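Local coordinates for protein RNA-dependent RNA Polymerase (Bombyx mori cytoplasmic polyhedrosis virus, PDB 6TZ0) that copies RNA from an RNA template, carrying out viral transcription and genome replication within the particles of a double-stranded RNA virus, at residues 550-555 and 635-640; 356-361 and 631-636; 558-563 and 645-650; 475-480 and 487-492. All blocks are in the same frame, centred on the assembly; numbering follows the deposited sequence.

The four contacts are assembled around the nucleotide site of the central polymerase domain. Interactions 1 and 2 share G635 and T636, their centres are about 7 Å apart, and A553 O of one lies 3.0 Å from R360 N of the other, a probable backbone hydrogen bond. Interaction 3 adjoins interaction 1, with centres about 10 Å apart and H648 beside D552 of the UTP site. Interaction 4, probably part of the fingers, touches interaction 1: S490 OG lies 2.5 Å from P638 O, and the side chain of R487 is about 5 Å from that of D552. Interactions 3 and 4 do not touch; their centres are about 20 Å apart.

Interaction 1. Residues 550-555 and 635-640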
loop_
_atom_site.group_PDB
_atom_site.type_symbol
_atom_site.label_atom_id
_atom_site.label_comp_id
_atom_site.label_asym_id
_atom_site.label_seq_id
_atom_site.Cartn_x
_atom_site.Cartn_y
_atom_site.Cartn_z
ATOM N N GLY A 550 -0.239 2.900 -16.612
ATOM C CA GLY A 550 -1.314 3.330 -15.739
ATOM C C GLY A 550 -2.367 2.275 -15.490
ATOM O O GLY A 550 -3.495 2.396 -15.974
ATOM N N MET A 551 -2.013 1.231 -14.743
ATOM C CA MET A 551 -2.894 0.073 -14.663
ATOM C C MET A 551 -4.035 0.282 -13.672
ATOM O O MET A 551 -5.157 -0.162 -13.930
ATOM C CB MET A 551 -2.091 -1.175 -14.304
ATOM C CG MET A 551 -2.879 -2.459 -14.462
ATOM S SD MET A 551 -1.924 -3.963 -14.252
ATOM C CE MET A 551 -3.199 -5.190 -14.518
ATOM N N ASP A 552 -3.777 0.958 -12.545
ATOM C CA ASP A 552 -4.821 1.155 -11.541
ATOM C C ASP A 552 -5.937 2.061 -12.035
ATOM O O ASP A 552 -7.090 1.896 -11.624
ATOM C CB ASP A 552 -4.237 1.733 -10.255
ATOM C CG ASP A 552 -3.510 0.704 -9.438
ATOM O OD1 ASP A 552 -3.875 -0.483 -9.534
ATOM O OD2 ASP A 552 -2.589 1.076 -8.684
ATOM N N ALA A 553 -5.625 3.011 -12.907
ATOM C CA ALA A 553 -6.661 3.826 -13.514
ATOM C C ALA A 553 -7.336 3.128 -14.681
ATOM O O ALA A 553 -8.404 3.567 -15.115
ATOM C CB ALA A 553 -6.078 5.158 -13.976
ATOM N N SER A 554 -6.749 2.049 -15.194
ATOM C CA SER A 554 -7.292 1.360 -16.356
ATOM C C SER A 554 -8.257 0.242 -15.998
ATOM O O SER A 554 -9.086 -0.125 -16.833
ATOM C CB SER A 554 -6.160 0.780 -17.204
ATOM O OG SER A 554 -5.329 1.794 -17.730
ATOM N N VAL A 555 -8.168 -0.306 -14.788
ATOM C CA VAL A 555 -9.050 -1.390 -14.367
ATOM C C VAL A 555 -10.440 -0.811 -14.130
ATOM O O VAL A 555 -10.656 -0.069 -13.171
ATOM C CB VAL A 555 -8.517 -2.089 -13.111
ATOM C CG1 VAL A 555 -9.498 -3.133 -12.611
ATOM C CG2 VAL A 555 -7.183 -2.729 -13.400
ATOM N N GLY A 635 -14.118 3.869 -10.871
ATOM C CA GLY A 635 -13.578 2.948 -11.850
ATOM C C GLY A 635 -12.068 2.958 -11.896
ATOM O O GLY A 635 -11.461 2.702 -12.938
ATOM N N THR A 636 -11.456 3.290 -10.773
ATOM C CA THR A 636 -10.024 3.196 -10.578
ATOM C C THR A 636 -9.811 1.902 -9.790
ATOM O O THR A 636 -10.733 1.097 -9.651
ATOM C CB THR A 636 -9.539 4.481 -9.890
ATOM O OG1 THR A 636 -10.210 5.589 -10.491
ATOM C CG2 THR A 636 -8.050 4.744 -10.109
ATOM N N TYR A 637 -8.603 1.662 -9.298
ATOM C CA TYR A 637 -8.416 0.619 -8.320
ATOM C C TYR A 637 -7.750 1.240 -7.099
ATOM O O TYR A 637 -6.763 1.972 -7.254
ATOM C CB TYR A 637 -7.564 -0.523 -8.876
ATOM C CG TYR A 637 -7.725 -1.783 -8.078
ATOM C CD1 TYR A 637 -8.847 -2.580 -8.246
ATOM C CD2 TYR A 637 -6.789 -2.156 -7.128
ATOM C CE1 TYR A 637 -9.019 -3.722 -7.510
ATOM C CE2 TYR A 637 -6.956 -3.299 -6.386
ATOM C CZ TYR A 637 -8.070 -4.075 -6.581
ATOM O OH TYR A 637 -8.238 -5.217 -5.842
ATOM N N PRO A 638 -8.255 0.984 -5.884
ATOM C CA PRO A 638 -7.910 1.856 -4.744
ATOM C C PRO A 638 -6.464 1.766 -4.291
ATOM O O PRO A 638 -5.910 2.773 -3.834
ATOM C CB PRO A 638 -8.873 1.381 -3.647
ATOM C CG PRO A 638 -9.988 0.718 -4.376
ATOM C CD PRO A 638 -9.358 0.066 -5.558
ATOM N N SER A 639 -5.867 0.577 -4.348
ATOM C CA SER A 639 -4.439 0.309 -4.162
ATOM C C SER A 639 -3.920 0.552 -2.744
ATOM O O SER A 639 -2.738 0.323 -2.471
ATOM C CB SER A 639 -3.599 1.096 -5.178
ATOM O OG SER A 639 -2.219 0.821 -5.017
ATOM N N GLY A 640 -4.786 0.978 -1.831
ATOM C CA GLY A 640 -4.486 0.971 -0.416
ATOM C C GLY A 640 -5.305 -0.126 0.221
ATOM O O GLY A 640 -5.717 -0.055 1.381
#
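D552 meets Y637 and S639 where motif A of the polymerase palm, whose second aspartate D552 is, runs past the serine-glycine loop of motif B, here S639-G640. Both G550, at the start of the short turn, and D552 contribute to the UTP site seen in this protein, and the carboxylate of D552 is about 7 Å from the metal-binding side chain of D680. The backbone oxygen of D552 takes the N-H of Y637 at 2.8 Å, N to O, but the bond is weak, bent to 118° at the hydrogen. The side chain of D552 leaves with CG beside its own backbone N (chi1 -77°) and splits its carboxylate between two residues. OD1 lies 3.7 Å from Y637 CB, whereas OD2 approaches S639 CB to 3.6 Å. The carboxylate and Y637 ring planes are 25° apart, yet the two side chains cross obliquely. H648 NE2 makes a weak hydrogen bond to OD1, a second-shell contact that may help set the carboxylate's rotation. Next in sequence, A553 turns its CB away, so that its CA is what meets T636 CG2, at 3.8 Å. S554 also looks away from the loop and closes the turn on itself: its OG donates to G550 O, 2.6 Å away. V555, just past the helical turn 551-554, adds an apolar touch on the tyrosine. Its CG1 comes within 4.4 Å of Y637 CD1, while P638 CD sits 3.5 Å above the plane of that ring.

Interaction 2. Residues 356-361 and 631-636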
loop_
_atom_site.group_PDB
_atom_site.type_symbol
_atom_site.label_atom_id
_atom_site.label_comp_id
_atom_site.label_asym_id
_atom_site.label_seq_id
_atom_site.Cartn_x
_atom_site.Cartn_y
_atom_site.Cartn_z
ATOM N N ALA A 356 -2.861 11.151 -11.334
ATOM C CA ALA A 356 -2.455 9.986 -10.565
ATOM C C ALA A 356 -3.580 8.977 -10.392
ATOM O O ALA A 356 -3.335 7.767 -10.414
ATOM C CB ALA A 356 -1.935 10.421 -9.194
ATOM N N VAL A 357 -4.818 9.445 -10.225
ATOM C CA VAL A 357 -5.895 8.599 -9.734
ATOM C C VAL A 357 -7.177 8.744 -10.544
ATOM O O VAL A 357 -8.173 8.094 -10.232
ATOM C CB VAL A 357 -6.137 8.891 -8.232
ATOM C CG1 VAL A 357 -6.923 10.177 -8.016
ATOM C CG2 VAL A 357 -6.686 7.689 -7.451
ATOM N N PHE A 358 -7.183 9.543 -11.602
ATOM C CA PHE A 358 -8.409 9.695 -12.381
ATOM C C PHE A 358 -8.551 8.515 -13.339
ATOM O O PHE A 358 -7.590 8.172 -14.031
ATOM C CB PHE A 358 -8.396 11.003 -13.167
ATOM C CG PHE A 358 -9.744 11.408 -13.705
ATOM C CD1 PHE A 358 -10.626 12.125 -12.918
ATOM C CD2 PHE A 358 -10.143 11.040 -14.973
ATOM C CE1 PHE A 358 -11.866 12.495 -13.401
ATOM C CE2 PHE A 358 -11.387 11.390 -15.451
ATOM C CZ PHE A 358 -12.244 12.124 -14.667
ATOM N N PRO A 359 -9.727 7.892 -13.422
ATOM C CA PRO A 359 -9.867 6.677 -14.232
ATOM C C PRO A 359 -9.896 6.972 -15.721
ATOM O O PRO A 359 -10.210 8.080 -16.154
ATOM C CB PRO A 359 -11.206 6.103 -13.767
ATOM C CG PRO A 359 -11.963 7.277 -13.324
ATOM C CD PRO A 359 -10.977 8.221 -12.720
ATOM N N ARG A 360 -9.584 5.951 -16.513
ATOM C CA ARG A 360 -9.548 6.111 -17.958
ATOM C C ARG A 360 -9.896 4.808 -18.661
ATOM O O ARG A 360 -9.846 3.730 -18.069
ATOM C CB ARG A 360 -8.188 6.614 -18.419
ATOM C CG ARG A 360 -7.035 5.698 -18.124
ATOM C CD ARG A 360 -5.789 6.351 -18.660
ATOM N NE ARG A 360 -4.597 5.535 -18.510
ATOM C CZ ARG A 360 -3.422 5.863 -19.028
ATOM N NH1 ARG A 360 -3.306 6.979 -19.731
ATOM N NH2 ARG A 360 -2.371 5.078 -18.859
ATOM N N ILE A 361 -10.367 4.958 -19.896
ATOM C CA ILE A 361 -10.803 3.853 -20.736
ATOM C C ILE A 361 -9.940 3.743 -21.978
ATOM O O ILE A 361 -9.810 4.700 -22.733
ATOM C CB ILE A 361 -12.251 4.082 -21.203
ATOM C CG1 ILE A 361 -13.239 3.588 -20.150
ATOM C CG2 ILE A 361 -12.499 3.403 -22.538
ATOM C CD1 ILE A 361 -14.473 4.450 -20.041
ATOM N N LYS A 631 -13.933 14.876 -4.619
ATOM C CA LYS A 631 -14.162 13.463 -4.858
ATOM C C LYS A 631 -13.629 13.084 -6.232
ATOM O O LYS A 631 -13.328 13.947 -7.054
ATOM C CB LYS A 631 -15.650 13.137 -4.730
ATOM C CG LYS A 631 -16.150 13.370 -3.319
ATOM C CD LYS A 631 -17.630 13.161 -3.187
ATOM C CE LYS A 631 -18.416 14.286 -3.822
ATOM N NZ LYS A 631 -18.237 15.563 -3.087
ATOM N N ASN A 632 -13.473 11.789 -6.459
ATOM C CA ASN A 632 -12.943 11.280 -7.713
ATOM C C ASN A 632 -14.060 10.621 -8.516
ATOM O O ASN A 632 -15.108 10.271 -7.982
ATOM C CB ASN A 632 -11.821 10.279 -7.427
ATOM C CG ASN A 632 -10.991 9.960 -8.645
ATOM O OD1 ASN A 632 -11.203 10.511 -9.717
ATOM N ND2 ASN A 632 -10.062 9.034 -8.494
ATOM N N ALA A 633 -13.833 10.461 -9.815
ATOM C CA ALA A 633 -14.701 9.585 -10.582
ATOM C C ALA A 633 -14.398 8.127 -10.242
ATOM O O ALA A 633 -13.354 7.799 -9.675
ATOM C CB ALA A 633 -14.541 9.832 -12.079
ATOM N N GLU A 634 -15.327 7.250 -10.590
ATOM C CA GLU A 634 -15.276 5.867 -10.145
ATOM C C GLU A 634 -14.733 4.979 -11.259
ATOM O O GLU A 634 -14.835 5.303 -12.441
ATOM C CB GLU A 634 -16.671 5.415 -9.697
ATOM C CG GLU A 634 -16.709 4.240 -8.723
ATOM C CD GLU A 634 -16.776 2.901 -9.416
ATOM O OE1 GLU A 634 -17.328 2.853 -10.534
ATOM O OE2 GLU A 634 -16.278 1.898 -8.857
ATOM N N GLY A 635 -14.118 3.869 -10.871
ATOM C CA GLY A 635 -13.578 2.948 -11.850
ATOM C C GLY A 635 -12.068 2.958 -11.896
ATOM O O GLY A 635 -11.461 2.702 -12.938
ATOM N N THR A 636 -11.456 3.290 -10.773
ATOM C CA THR A 636 -10.024 3.196 -10.578
ATOM C C THR A 636 -9.811 1.902 -9.790
ATOM O O THR A 636 -10.733 1.097 -9.651
ATOM C CB THR A 636 -9.539 4.481 -9.890
ATOM O OG1 THR A 636 -10.210 5.589 -10.491
ATOM C CG2 THR A 636 -8.050 4.744 -10.109
#
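P359 lays its pyrrolidine ring over A633 and the backbone that follows it: CG is 3.8 Å from A633 CB, and CB of the same proline lies 3.5 Å from T636 OG1. The proline and the threonine side chains cross at about a right angle, while N632 reaches toward the proline tip to tip, its OD1 on the side of P359 CD. Beside this pair the ring of F358 comes back toward the contact, CE1 standing 4.0 Å from A633 CB, and the ring plane is turned 40° from the N632 amide. P359 CD in turn lies over one face of the F358 ring. These are two irregular segments of the central polymerase domain: one leaves helix 349-356, and the other connects strand 628-631 to the motif B loop and its helix 644-665. What pins them is one carbonyl oxygen gripped twice. N632 ND2 donates to V357 O at 2.7 Å along a nearly straight N-H (162°), with the oxygen lying in the amide plane, and T636 OG1 donates to V357 O at 3.2 Å. The donors arrive from opposite faces of the V357 carbonyl plane. The N632 CG lies anti to the backbone N (chi1 -166°), on the way to that carbonyl. Its ND2 also rests against V357 CG1, 3.4 Å away. E634 points its CB away from the contact, with OE2 bound by T618 OG1 and OE1 weakly by H542 of the neighbouring Viral structural protein 4, while R360 NH2 donates to A549 O.

Interaction 3. Residues 558-563 and 645-650; sequences NTKDIY and STHHTV
Y563 runs into H647 from its first side-chain carbon onward, where helices 557-573 and 644-665 cross. CB lies 3.5 Å from H647 CD2, and CG and CD2 are just as near to that same imidazole carbon. CB points toward the other helix, and CG stands anti to the backbone N (chi1 -176°). The imidazole presents its edge to the phenol face in an offset edge-to-face pair, ring centroids 5.0 Å apart and planes at 63°. H647 also offers its backbone: CA sits over the face of the phenol, 4.3 Å from the ring centroid, as a CH-pi contact. On the other flank of the ring, CD1 and CE1 pass V650, whose CG1 lies in the ring plane at its edge, 3.7 Å from CE1, the two side chains crossing at about a right angle. At the tip, OH comes within 3.7 Å of T646 OG1, but its hydrogen bond is to P503 O, outside both helices. The imidazole has further company. K560 CD lies 3.9 Å from H647 NE2, while the NZ of K560 has a long, weak ion pair with E612. H647 is also stacked with Y637 of the motif B loop, so the aromatic cluster continues toward the nucleotide site. Helix 557-573 follows motif A, and helix 644-665 follows the motif B loop; their local axes approach to 10.4 Å at 83°, with L397 of helix 389-397 packed on V650.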
loop_
_atom_site.group_PDB
_atom_site.type_symbol
_atom_site.label_atom_id
_atom_site.label_comp_id
_atom_site.label_asym_id
_atom_site.label_seq_id
_atom_site.Cartn_x
_atom_site.Cartn_y
_atom_site.Cartn_z
ATOM N N ASN A 558 -15.948 -3.721 -14.826
ATOM C CA ASN A 558 -16.033 -4.994 -15.521
ATOM C C ASN A 558 -14.702 -5.734 -15.520
ATOM O O ASN A 558 -14.685 -6.967 -15.570
ATOM C CB ASN A 558 -16.508 -4.763 -16.947
ATOM C CG ASN A 558 -17.924 -4.268 -17.009
ATOM O OD1 ASN A 558 -18.771 -4.708 -16.250
ATOM N ND2 ASN A 558 -18.195 -3.353 -17.923
ATOM N N THR A 559 -13.584 -5.012 -15.475
ATOM C CA THR A 559 -12.291 -5.673 -15.368
ATOM C C THR A 559 -12.110 -6.289 -13.986
ATOM O O THR A 559 -11.508 -7.362 -13.854
ATOM C CB THR A 559 -11.179 -4.674 -15.685
ATOM O OG1 THR A 559 -11.428 -4.091 -16.965
ATOM C CG2 THR A 559 -9.830 -5.354 -15.745
ATOM N N LYS A 560 -12.657 -5.640 -12.955
ATOM C CA LYS A 560 -12.701 -6.225 -11.619
ATOM C C LYS A 560 -13.550 -7.490 -11.592
ATOM O O LYS A 560 -13.250 -8.432 -10.843
ATOM C CB LYS A 560 -13.236 -5.183 -10.636
ATOM C CG LYS A 560 -13.444 -5.670 -9.224
ATOM C CD LYS A 560 -12.148 -5.919 -8.507
ATOM C CE LYS A 560 -12.420 -6.588 -7.180
ATOM N NZ LYS A 560 -13.292 -5.751 -6.330
ATOM N N ASP A 561 -14.578 -7.550 -12.439
ATOM C CA ASP A 561 -15.439 -8.729 -12.464
ATOM C C ASP A 561 -14.723 -9.996 -12.953
ATOM O O ASP A 561 -15.148 -11.095 -12.591
ATOM C CB ASP A 561 -16.661 -8.437 -13.329
ATOM C CG ASP A 561 -17.869 -9.246 -12.922
ATOM O OD1 ASP A 561 -17.774 -10.040 -11.967
ATOM O OD2 ASP A 561 -18.933 -9.069 -13.545
ATOM N N ILE A 562 -13.620 -9.868 -13.705
ATOM C CA ILE A 562 -12.862 -11.040 -14.161
ATOM C C ILE A 562 -12.236 -11.771 -12.976
ATOM O O ILE A 562 -12.326 -12.998 -12.859
ATOM C CB ILE A 562 -11.790 -10.631 -15.189
ATOM C CG1 ILE A 562 -12.422 -10.043 -16.445
ATOM C CG2 ILE A 562 -10.917 -11.813 -15.577
ATOM C CD1 ILE A 562 -11.433 -9.472 -17.415
ATOM N N TYR A 563 -11.595 -11.022 -12.080
ATOM C CA TYR A 563 -11.078 -11.589 -10.841
ATOM C C TYR A 563 -12.206 -12.006 -9.909
ATOM O O TYR A 563 -12.049 -12.965 -9.141
ATOM C CB TYR A 563 -10.165 -10.559 -10.177
ATOM C CG TYR A 563 -9.435 -10.982 -8.922
ATOM C CD1 TYR A 563 -8.311 -11.790 -8.990
ATOM C CD2 TYR A 563 -9.845 -10.536 -7.674
ATOM C CE1 TYR A 563 -7.632 -12.160 -7.850
ATOM C CE2 TYR A 563 -9.168 -10.906 -6.531
ATOM C CZ TYR A 563 -8.067 -11.720 -6.627
ATOM O OH TYR A 563 -7.394 -12.089 -5.493
ATOM N N SER A 645 -2.092 -5.971 -4.916
ATOM C CA SER A 645 -1.053 -6.548 -5.754
ATOM C C SER A 645 -1.470 -7.903 -6.301
ATOM O O SER A 645 -1.155 -8.231 -7.457
ATOM C CB SER A 645 0.245 -6.662 -4.957
ATOM O OG SER A 645 1.267 -7.278 -5.713
ATOM N N THR A 646 -2.205 -8.676 -5.497
ATOM C CA THR A 646 -2.648 -9.997 -5.915
ATOM C C THR A 646 -3.640 -9.929 -7.057
ATOM O O THR A 646 -3.637 -10.823 -7.901
ATOM C CB THR A 646 -3.280 -10.758 -4.753
ATOM O OG1 THR A 646 -4.466 -10.084 -4.328
ATOM C CG2 THR A 646 -2.322 -10.845 -3.591
ATOM N N HIS A 647 -4.467 -8.881 -7.105
ATOM C CA HIS A 647 -5.419 -8.721 -8.199
ATOM C C HIS A 647 -4.715 -8.603 -9.540
ATOM O O HIS A 647 -5.014 -9.355 -10.477
ATOM C CB HIS A 647 -6.294 -7.496 -7.964
ATOM C CG HIS A 647 -7.271 -7.235 -9.066
ATOM N ND1 HIS A 647 -6.958 -6.488 -10.178
ATOM C CD2 HIS A 647 -8.556 -7.621 -9.224
ATOM C CE1 HIS A 647 -8.005 -6.431 -10.979
ATOM N NE2 HIS A 647 -8.989 -7.109 -10.423
ATOM N N HIS A 648 -3.763 -7.675 -9.642
ATOM C CA HIS A 648 -3.069 -7.460 -10.904
ATOM C C HIS A 648 -2.188 -8.646 -11.261
ATOM O O HIS A 648 -2.115 -9.020 -12.436
ATOM C CB HIS A 648 -2.242 -6.179 -10.842
ATOM C CG HIS A 648 -3.047 -4.958 -10.527
ATOM N ND1 HIS A 648 -4.022 -4.470 -11.367
ATOM C CD2 HIS A 648 -2.986 -4.097 -9.490
ATOM C CE1 HIS A 648 -4.553 -3.380 -10.847
ATOM N NE2 HIS A 648 -3.941 -3.132 -9.705
ATOM N N THR A 649 -1.584 -9.295 -10.257
ATOM C CA THR A 649 -0.750 -10.464 -10.517
ATOM C C THR A 649 -1.571 -11.630 -11.063
ATOM O O THR A 649 -1.206 -12.234 -12.083
ATOM C CB THR A 649 -0.033 -10.876 -9.239
ATOM O OG1 THR A 649 0.738 -9.777 -8.752
ATOM C CG2 THR A 649 0.886 -12.035 -9.516
ATOM N N VAL A 650 -2.696 -11.939 -10.403
ATOM C CA VAL A 650 -3.568 -13.029 -10.829
ATOM C C VAL A 650 -4.154 -12.754 -12.204
ATOM O O VAL A 650 -4.147 -13.630 -13.076
ATOM C CB VAL A 650 -4.662 -13.271 -9.772
ATOM C CG1 VAL A 650 -5.767 -14.133 -10.317
ATOM C CG2 VAL A 650 -4.074 -13.966 -8.565
#

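Interaction 4. Residues 475-480 and 487-492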
loop_
_atom_site.group_PDB
_atom_site.type_symbol
_atom_site.label_atom_id
_atom_site.label_comp_id
_atom_site.label_asym_id
_atom_site.label_seq_id
_atom_site.Cartn_x
_atom_site.Cartn_y
_atom_site.Cartn_z
ATOM N N LYS A 475 -10.279 7.701 2.099
ATOM C CA LYS A 475 -9.356 8.814 2.235
ATOM C C LYS A 475 -8.254 8.744 1.186
ATOM O O LYS A 475 -7.970 7.694 0.611
ATOM C CB LYS A 475 -8.743 8.829 3.632
ATOM C CG LYS A 475 -9.768 8.922 4.741
ATOM C CD LYS A 475 -10.556 10.210 4.665
ATOM C CE LYS A 475 -9.703 11.393 5.071
ATOM N NZ LYS A 475 -10.484 12.660 5.077
ATOM N N LEU A 476 -7.630 9.890 0.944
ATOM C CA LEU A 476 -6.559 10.028 -0.029
ATOM C C LEU A 476 -5.327 10.585 0.670
ATOM O O LEU A 476 -5.423 11.537 1.448
ATOM C CB LEU A 476 -6.997 10.944 -1.177
ATOM C CG LEU A 476 -6.184 11.068 -2.464
ATOM C CD1 LEU A 476 -7.134 11.336 -3.605
ATOM C CD2 LEU A 476 -5.159 12.188 -2.398
ATOM N N VAL A 477 -4.172 9.994 0.393
ATOM C CA VAL A 477 -2.907 10.471 0.942
ATOM C C VAL A 477 -1.836 10.334 -0.136
ATOM O O VAL A 477 -1.806 9.356 -0.886
ATOM C CB VAL A 477 -2.555 9.735 2.261
ATOM C CG1 VAL A 477 -2.478 8.226 2.075
ATOM C CG2 VAL A 477 -1.268 10.271 2.876
ATOM N N GLU A 478 -0.993 11.351 -0.257
ATOM C CA GLU A 478 -0.085 11.439 -1.385
ATOM C C GLU A 478 1.249 10.760 -1.069
ATOM O O GLU A 478 1.464 10.228 0.021
ATOM C CB GLU A 478 0.063 12.903 -1.794
ATOM C CG GLU A 478 0.468 13.838 -0.673
ATOM C CD GLU A 478 1.959 13.943 -0.544
ATOM O OE1 GLU A 478 2.631 13.574 -1.521
ATOM O OE2 GLU A 478 2.457 14.379 0.516
ATOM N N ARG A 479 2.158 10.777 -2.041
ATOM C CA ARG A 479 3.416 10.050 -1.952
ATOM C C ARG A 479 4.504 10.867 -2.645
ATOM O O ARG A 479 4.221 11.780 -3.419
ATOM C CB ARG A 479 3.261 8.647 -2.578
ATOM C CG ARG A 479 4.398 7.665 -2.344
ATOM C CD ARG A 479 4.132 6.299 -2.940
ATOM N NE ARG A 479 5.316 5.450 -2.839
ATOM C CZ ARG A 479 5.633 4.732 -1.767
ATOM N NH1 ARG A 479 4.857 4.757 -0.692
ATOM N NH2 ARG A 479 6.731 3.990 -1.765
ATOM N N GLN A 480 5.756 10.590 -2.306
ATOM C CA GLN A 480 6.895 11.018 -3.100
ATOM C C GLN A 480 7.726 9.814 -3.498
ATOM O O GLN A 480 7.905 8.885 -2.706
ATOM C CB GLN A 480 7.811 11.989 -2.355
ATOM C CG GLN A 480 7.448 13.446 -2.396
ATOM C CD GLN A 480 6.275 13.797 -1.533
ATOM O OE1 GLN A 480 5.282 14.322 -2.013
ATOM N NE2 GLN A 480 6.382 13.514 -0.242
ATOM N N ARG A 487 1.536 10.159 -7.268
ATOM C CA ARG A 487 1.005 8.824 -6.934
ATOM C C ARG A 487 0.202 8.834 -5.623
ATOM O O ARG A 487 0.654 8.390 -4.566
ATOM C CB ARG A 487 2.146 7.794 -6.912
ATOM C CG ARG A 487 1.754 6.331 -6.735
ATOM C CD ARG A 487 2.983 5.446 -6.790
ATOM N NE ARG A 487 2.688 4.063 -6.433
ATOM C CZ ARG A 487 2.235 3.149 -7.283
ATOM N NH1 ARG A 487 2.001 1.912 -6.867
ATOM N NH2 ARG A 487 2.008 3.471 -8.547
ATOM N N ALA A 488 -0.974 9.453 -5.702
ATOM C CA ALA A 488 -1.903 9.466 -4.575
ATOM C C ALA A 488 -2.396 8.061 -4.235
ATOM O O ALA A 488 -3.010 7.388 -5.065
ATOM C CB ALA A 488 -3.093 10.366 -4.901
ATOM N N ILE A 489 -2.143 7.629 -3.000
ATOM C CA ILE A 489 -2.519 6.298 -2.532
ATOM C C ILE A 489 -3.710 6.429 -1.583
ATOM O O ILE A 489 -3.852 7.432 -0.876
ATOM C CB ILE A 489 -1.310 5.580 -1.883
ATOM C CG1 ILE A 489 -1.573 4.089 -1.721
ATOM C CG2 ILE A 489 -0.884 6.192 -0.562
ATOM C CD1 ILE A 489 -1.669 3.397 -3.029
ATOM N N SER A 490 -4.598 5.441 -1.604
ATOM C CA SER A 490 -5.836 5.539 -0.846
ATOM C C SER A 490 -5.694 4.916 0.533
ATOM O O SER A 490 -4.862 4.038 0.763
ATOM C CB SER A 490 -6.989 4.860 -1.577
ATOM O OG SER A 490 -6.815 3.459 -1.597
ATOM N N GLY A 491 -6.528 5.387 1.451
ATOM C CA GLY A 491 -6.592 4.830 2.783
ATOM C C GLY A 491 -8.032 4.648 3.199
ATOM O O GLY A 491 -8.863 5.530 2.978
ATOM N N LEU A 492 -8.343 3.510 3.797
ATOM C CA LEU A 492 -9.708 3.171 4.150
ATOM C C LEU A 492 -9.737 2.482 5.504
ATOM O O LEU A 492 -8.734 1.939 5.966
ATOM C CB LEU A 492 -10.346 2.324 3.041
ATOM C CG LEU A 492 -9.472 1.264 2.362
ATOM C CD1 LEU A 492 -9.443 -0.044 3.086
ATOM C CD2 LEU A 492 -9.934 1.056 0.936
#
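V477 and I489 lie side by side and point the same way, V477 CG1 resting 3.7 Å from I489 CG2 on one face of the sheet. V477 CG1 sits between its backbone N and carbonyl carbon (chi1 58°), which sets that branch against the partner strand. On the opposite face L476 extends CD2 to within 3.7 Å of A488 CB, one residue before strand 489-491. This is a beta hairpin in which 475-477 and 489-491 run antiparallel. K475 with G491 and V477 with I489 are hydrogen-bonded pairs, each bonded in both directions. L476 with S490 is the non-hydrogen-bonded pair between them. Strand 489-491 is the outer strand of a mixed sheet that continues through 620-624. Farther out, R479 and R487 also run side by side, extended to NE, with their CD atoms 4.1 Å apart and R479 CD at the edge of the R487 guanidinium. Their guanidinium planes are 78° apart, and NE to NE is 4.7 Å, so two like charges sit close. A basic hairpin whose connecting loop carries the UTP-binding R485 is consistent with motif F of the fingers. S490 OG is hydrogen-bonded to P638 O of the motif B loop.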